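Local structure of acetyl-CoA C-acetyltransferase (Syntrophomonas wolfei subsp. wolfei, 7N7Z) at residues M300-V303 against L304-G308; R97-E100 against I101-N105. The protein probably catalyses the reversible condensation of two acetyl-CoA molecules to acetoacetyl-CoA, with release of coenzyme A. All coordinates share one frame; numbering follows the deposited sequence.

Contact 1: residues M300-V303 against L304-G308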
loop_
_atom_site.group_PDB
_atom_site.type_symbol
_atom_site.label_atom_id
_atom_site.label_comp_id
_atom_site.label_asym_id
_atom_site.label_seq_id
_atom_site.Cartn_x
_atom_site.Cartn_y
_atom_site.Cartn_z
ATOM N N MET B 300 -41.985 -4.052 -6.606
ATOM C CA MET B 300 -43.028 -4.970 -6.154
ATOM C C MET B 300 -44.306 -4.840 -6.971
ATOM O O MET B 300 -44.828 -5.872 -7.427
ATOM C CB MET B 300 -43.294 -4.749 -4.662
ATOM C CG MET B 300 -42.178 -5.236 -3.758
ATOM S SD MET B 300 -42.336 -4.590 -2.083
ATOM C CE MET B 300 -43.661 -5.616 -1.452
ATOM N N PRO B 301 -44.860 -3.645 -7.198
ATOM C CA PRO B 301 -46.053 -3.563 -8.056
ATOM C C PRO B 301 -45.799 -4.050 -9.471
ATOM O O PRO B 301 -46.697 -4.637 -10.088
ATOM C CB PRO B 301 -46.410 -2.068 -8.031
ATOM C CG PRO B 301 -45.698 -1.506 -6.843
ATOM C CD PRO B 301 -44.456 -2.323 -6.688
ATOM N N LYS B 302 -44.595 -3.828 -10.001
ATOM C CA LYS B 302 -44.302 -4.229 -11.373
ATOM C C LYS B 302 -44.344 -5.746 -11.525
ATOM O O LYS B 302 -45.049 -6.272 -12.394
ATOM C CB LYS B 302 -42.938 -3.686 -11.796
ATOM C CG LYS B 302 -42.615 -3.910 -13.263
ATOM C CD LYS B 302 -41.359 -3.163 -13.673
ATOM C CE LYS B 302 -40.627 -3.881 -14.793
ATOM N NZ LYS B 302 -39.305 -3.258 -15.086
ATOM N N VAL B 303 -43.591 -6.466 -10.690
ATOM C CA VAL B 303 -43.560 -7.922 -10.796
ATOM C C VAL B 303 -44.957 -8.499 -10.602
ATOM O O VAL B 303 -45.335 -9.484 -11.250
ATOM C CB VAL B 303 -42.554 -8.513 -9.791
ATOM C CG1 VAL B 303 -43.019 -8.289 -8.357
ATOM C CG2 VAL B 303 -42.339 -9.995 -10.066
ATOM N N LEU B 304 -45.749 -7.894 -9.714
ATOM C CA LEU B 304 -47.122 -8.350 -9.527
ATOM C C LEU B 304 -47.927 -8.194 -10.811
ATOM O O LEU B 304 -48.758 -9.048 -11.142
ATOM C CB LEU B 304 -47.779 -7.580 -8.382
ATOM C CG LEU B 304 -47.385 -8.013 -6.968
ATOM C CD1 LEU B 304 -47.882 -7.000 -5.946
ATOM C CD2 LEU B 304 -47.925 -9.400 -6.653
ATOM N N LYS B 305 -47.693 -7.107 -11.549
ATOM C CA LYS B 305 -48.380 -6.916 -12.822
ATOM C C LYS B 305 -47.952 -7.970 -13.834
ATOM O O LYS B 305 -48.793 -8.595 -14.491
ATOM C CB LYS B 305 -48.102 -5.509 -13.357
ATOM C CG LYS B 305 -49.164 -4.987 -14.313
ATOM C CD LYS B 305 -48.726 -3.692 -14.981
ATOM C CE LYS B 305 -48.628 -3.845 -16.492
ATOM N NZ LYS B 305 -47.904 -2.706 -17.126
ATOM N N GLN B 306 -46.640 -8.190 -13.965
ATOM C CA GLN B 306 -46.140 -9.165 -14.927
ATOM C C GLN B 306 -46.740 -10.547 -14.697
ATOM O O GLN B 306 -46.918 -11.311 -15.652
ATOM C CB GLN B 306 -44.613 -9.239 -14.853
ATOM C CG GLN B 306 -43.905 -7.929 -15.165
ATOM C CD GLN B 306 -42.418 -8.111 -15.421
ATOM O OE1 GLN B 306 -41.765 -8.948 -14.794
ATOM N NE2 GLN B 306 -41.876 -7.327 -16.346
ATOM N N ALA B 307 -47.059 -10.884 -13.447
ATOM C CA ALA B 307 -47.551 -12.211 -13.103
ATOM C C ALA B 307 -49.067 -12.281 -12.968
ATOM O O ALA B 307 -49.615 -13.388 -12.916
ATOM C CB ALA B 307 -46.908 -12.687 -11.793
ATOM N N GLY B 308 -49.755 -11.142 -12.913
ATOM C CA GLY B 308 -51.194 -11.155 -12.751
ATOM C C GLY B 308 -51.666 -11.333 -11.329
ATOM O O GLY B 308 -52.841 -11.646 -11.112
#
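Lys302 and Gln306 meet one turn apart near the end of helix 296-307, where four backbone bonds of the i to i+4 kind join the two segments. The straightest of them runs from Gln306 N to Lys302 O, 2.9 Å; Leu304 N to Met300 O is longer at 3.2 Å. Lys302 O also takes a weak second bond from Lys305 N, whose main acceptor is Pro301 O. As a proline, Pro301 has no N-H to return to the preceding turn, and the helix kinks there.

Side chains add contacts of the van der Waals kind. Leu304 sets CG beside its own backbone N (chi1 -77°), which lays CG over Met300 O at 3.4 Å. The extended chain of Lys302 runs obliquely across that of Gln306, CE coming to 4.0 Å from NE2, while the ammonium itself turns to Glu285 in a salt bridge and to the carbonyl of Ser284. Beyond the segments, Val303 packs on Ala396 and Leu398, and Leu304 on Trp309 and Tyr311; the exposed Gln306 also packs on Lys110 of the second subunit.

At the C-terminal end, Ala307 N still reaches Val303 O, but at 138° this last bond is more bent. Gly308 then leaves the helix with positive phi (82°), a conformation in which a CB would jam against the carbonyl O of Ala307. Its N bonds to Lys305 O at 3.1 Å and weakly to Leu304 O; with the positive phi these two bonds back into the last turn make a Schellman motif, which closes this helix of the thiolase C-terminal domain.

Contact 2: residues R97-E100 against I101-N105; sequences RATE and IACQN
Glu100 and Gln104 lie side by side on helix 94-107 of the thiolase N-terminal domain, with carboxylate and amide stacked and their planes 26° apart. Glu100 CG is 3.7 Å from Gln104 OE1. Both side chains give an oxygen to Lys110 NZ of the second subunit, whose charge probably offsets the closeness of the two OE1 atoms. Were Gln104 replaced by alanine, that lysine would probably be left with one acceptor fewer, and one face of the Glu100 carboxylate uncovered.

Arg97 crosses Ile101 at about a right angle, CG to CD1 4.1 Å. The arginine bends at chi2 (63°), bringing NE to 3.2 Å from Glu100 OE2; the oxygen lies well out of the guanidinium plane, so charge alone joins them. Gln90 of the same chain accepts a hydrogen bond from NH1, and Glu54 of the second subunit makes a salt bridge with NH2.

Four i to i+4 backbone bonds position these side chains, the straightest from Ile101 N to Arg97 O at 174°. Outward, Ala98 and Ala102 rest on strands 54-58 and 113-121. One turn further along the helix, Ile101 O receives Asn105 N at 3.1 Å and, from the opposite face of its plane, Asn105 ND2 at 3.2 Å.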
loop_
_atom_site.group_PDB
_atom_site.type_symbol
_atom_site.label_atom_id
_atom_site.label_comp_id
_atom_site.label_asym_id
_atom_site.label_seq_id
_atom_site.Cartn_x
_atom_site.Cartn_y
_atom_site.Cartn_z
ATOM N N ARG B 97 -30.426 -11.114 -9.143
ATOM C CA ARG B 97 -30.165 -11.019 -10.577
ATOM C C ARG B 97 -29.487 -12.280 -11.100
ATOM O O ARG B 97 -29.778 -12.725 -12.216
ATOM C CB ARG B 97 -29.307 -9.789 -10.887
ATOM C CG ARG B 97 -29.196 -9.459 -12.379
ATOM C CD ARG B 97 -30.550 -9.095 -12.988
ATOM N NE ARG B 97 -30.485 -8.912 -14.434
ATOM C CZ ARG B 97 -30.310 -7.745 -15.043
ATOM N NH1 ARG B 97 -30.145 -6.624 -14.360
ATOM N NH2 ARG B 97 -30.301 -7.703 -16.373
ATOM N N ALA B 98 -28.576 -12.861 -10.315
ATOM C CA ALA B 98 -28.041 -14.173 -10.661
ATOM C C ALA B 98 -29.164 -15.189 -10.814
ATOM O O ALA B 98 -29.137 -16.029 -11.720
ATOM C CB ALA B 98 -27.045 -14.635 -9.597
ATOM N N THR B 99 -30.165 -15.119 -9.934
ATOM C CA THR B 99 -31.311 -16.012 -10.039
ATOM C C THR B 99 -32.047 -15.806 -11.357
ATOM O O THR B 99 -32.421 -16.776 -12.025
ATOM C CB THR B 99 -32.254 -15.788 -8.857
ATOM O OG1 THR B 99 -31.585 -16.141 -7.639
ATOM C CG2 THR B 99 -33.516 -16.625 -9.002
ATOM N N GLU B 100 -32.259 -14.549 -11.749
ATOM C CA GLU B 100 -32.953 -14.274 -13.003
ATOM C C GLU B 100 -32.157 -14.789 -14.195
ATOM O O GLU B 100 -32.695 -15.488 -15.062
ATOM C CB GLU B 100 -33.213 -12.773 -13.141
ATOM C CG GLU B 100 -34.247 -12.432 -14.202
ATOM C CD GLU B 100 -34.421 -10.937 -14.403
ATOM O OE1 GLU B 100 -35.578 -10.489 -14.554
ATOM O OE2 GLU B 100 -33.404 -10.211 -14.420
ATOM N N ILE B 101 -30.867 -14.448 -14.258
ATOM C CA ILE B 101 -30.039 -14.864 -15.388
ATOM C C ILE B 101 -30.104 -16.376 -15.562
ATOM O O ILE B 101 -30.274 -16.888 -16.676
ATOM C CB ILE B 101 -28.590 -14.381 -15.198
ATOM C CG1 ILE B 101 -28.516 -12.858 -15.316
ATOM C CG2 ILE B 101 -27.671 -15.040 -16.221
ATOM C CD1 ILE B 101 -27.257 -12.259 -14.721
ATOM N N ALA B 102 -29.966 -17.114 -14.460
ATOM C CA ALA B 102 -30.024 -18.570 -14.534
ATOM C C ALA B 102 -31.410 -19.047 -14.949
ATOM O O ALA B 102 -31.539 -19.932 -15.803
ATOM C CB ALA B 102 -29.632 -19.178 -13.189
ATOM N N CYS B 103 -32.458 -18.472 -14.359
ATOM C CA CYS B 103 -33.810 -18.930 -14.657
ATOM C C CYS B 103 -34.178 -18.654 -16.110
ATOM O O CYS B 103 -34.782 -19.503 -16.775
ATOM C CB CYS B 103 -34.804 -18.261 -13.709
ATOM S SG CYS B 103 -34.734 -18.894 -12.007
ATOM N N GLN B 104 -33.817 -17.475 -16.622
ATOM C CA GLN B 104 -34.126 -17.161 -18.013
ATOM C C GLN B 104 -33.338 -18.048 -18.968
ATOM O O GLN B 104 -33.826 -18.368 -20.058
ATOM C CB GLN B 104 -33.852 -15.684 -18.291
ATOM C CG GLN B 104 -34.835 -14.753 -17.589
ATOM C CD GLN B 104 -34.629 -13.283 -17.917
ATOM O OE1 GLN B 104 -35.523 -12.465 -17.700
ATOM N NE2 GLN B 104 -33.452 -12.938 -18.434
ATOM N N ASN B 105 -32.127 -18.458 -18.583
ATOM C CA ASN B 105 -31.414 -19.463 -19.364
ATOM C C ASN B 105 -32.190 -20.774 -19.392
ATOM O O ASN B 105 -32.244 -21.453 -20.423
ATOM C CB ASN B 105 -30.015 -19.681 -18.788
ATOM C CG ASN B 105 -28.941 -18.946 -19.567
ATOM O OD1 ASN B 105 -28.736 -19.195 -20.754
ATOM N ND2 ASN B 105 -28.249 -18.035 -18.896
#

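Contacts 1 and 2 stand on different helices in the two family halves of the thiolase chain, their centres about 18 Å apart and their nearest atoms about 6 Å apart without touching. Strand 394-400 receives side chains from both. The 97-105 contact is wholly buried: one side of the helix packs apolar on the sheet, while charged and amide groups meet the second subunit. The 300-308 contact is only partly buried: Val303, Leu304 and Ala307 pack on the sheet, Lys302 and Gln306 also touch strand 277-285, and Lys305 and Gln306 are exposed. One stays helical throughout, the other ends its helix. Lys110 of the second subunit approaches both.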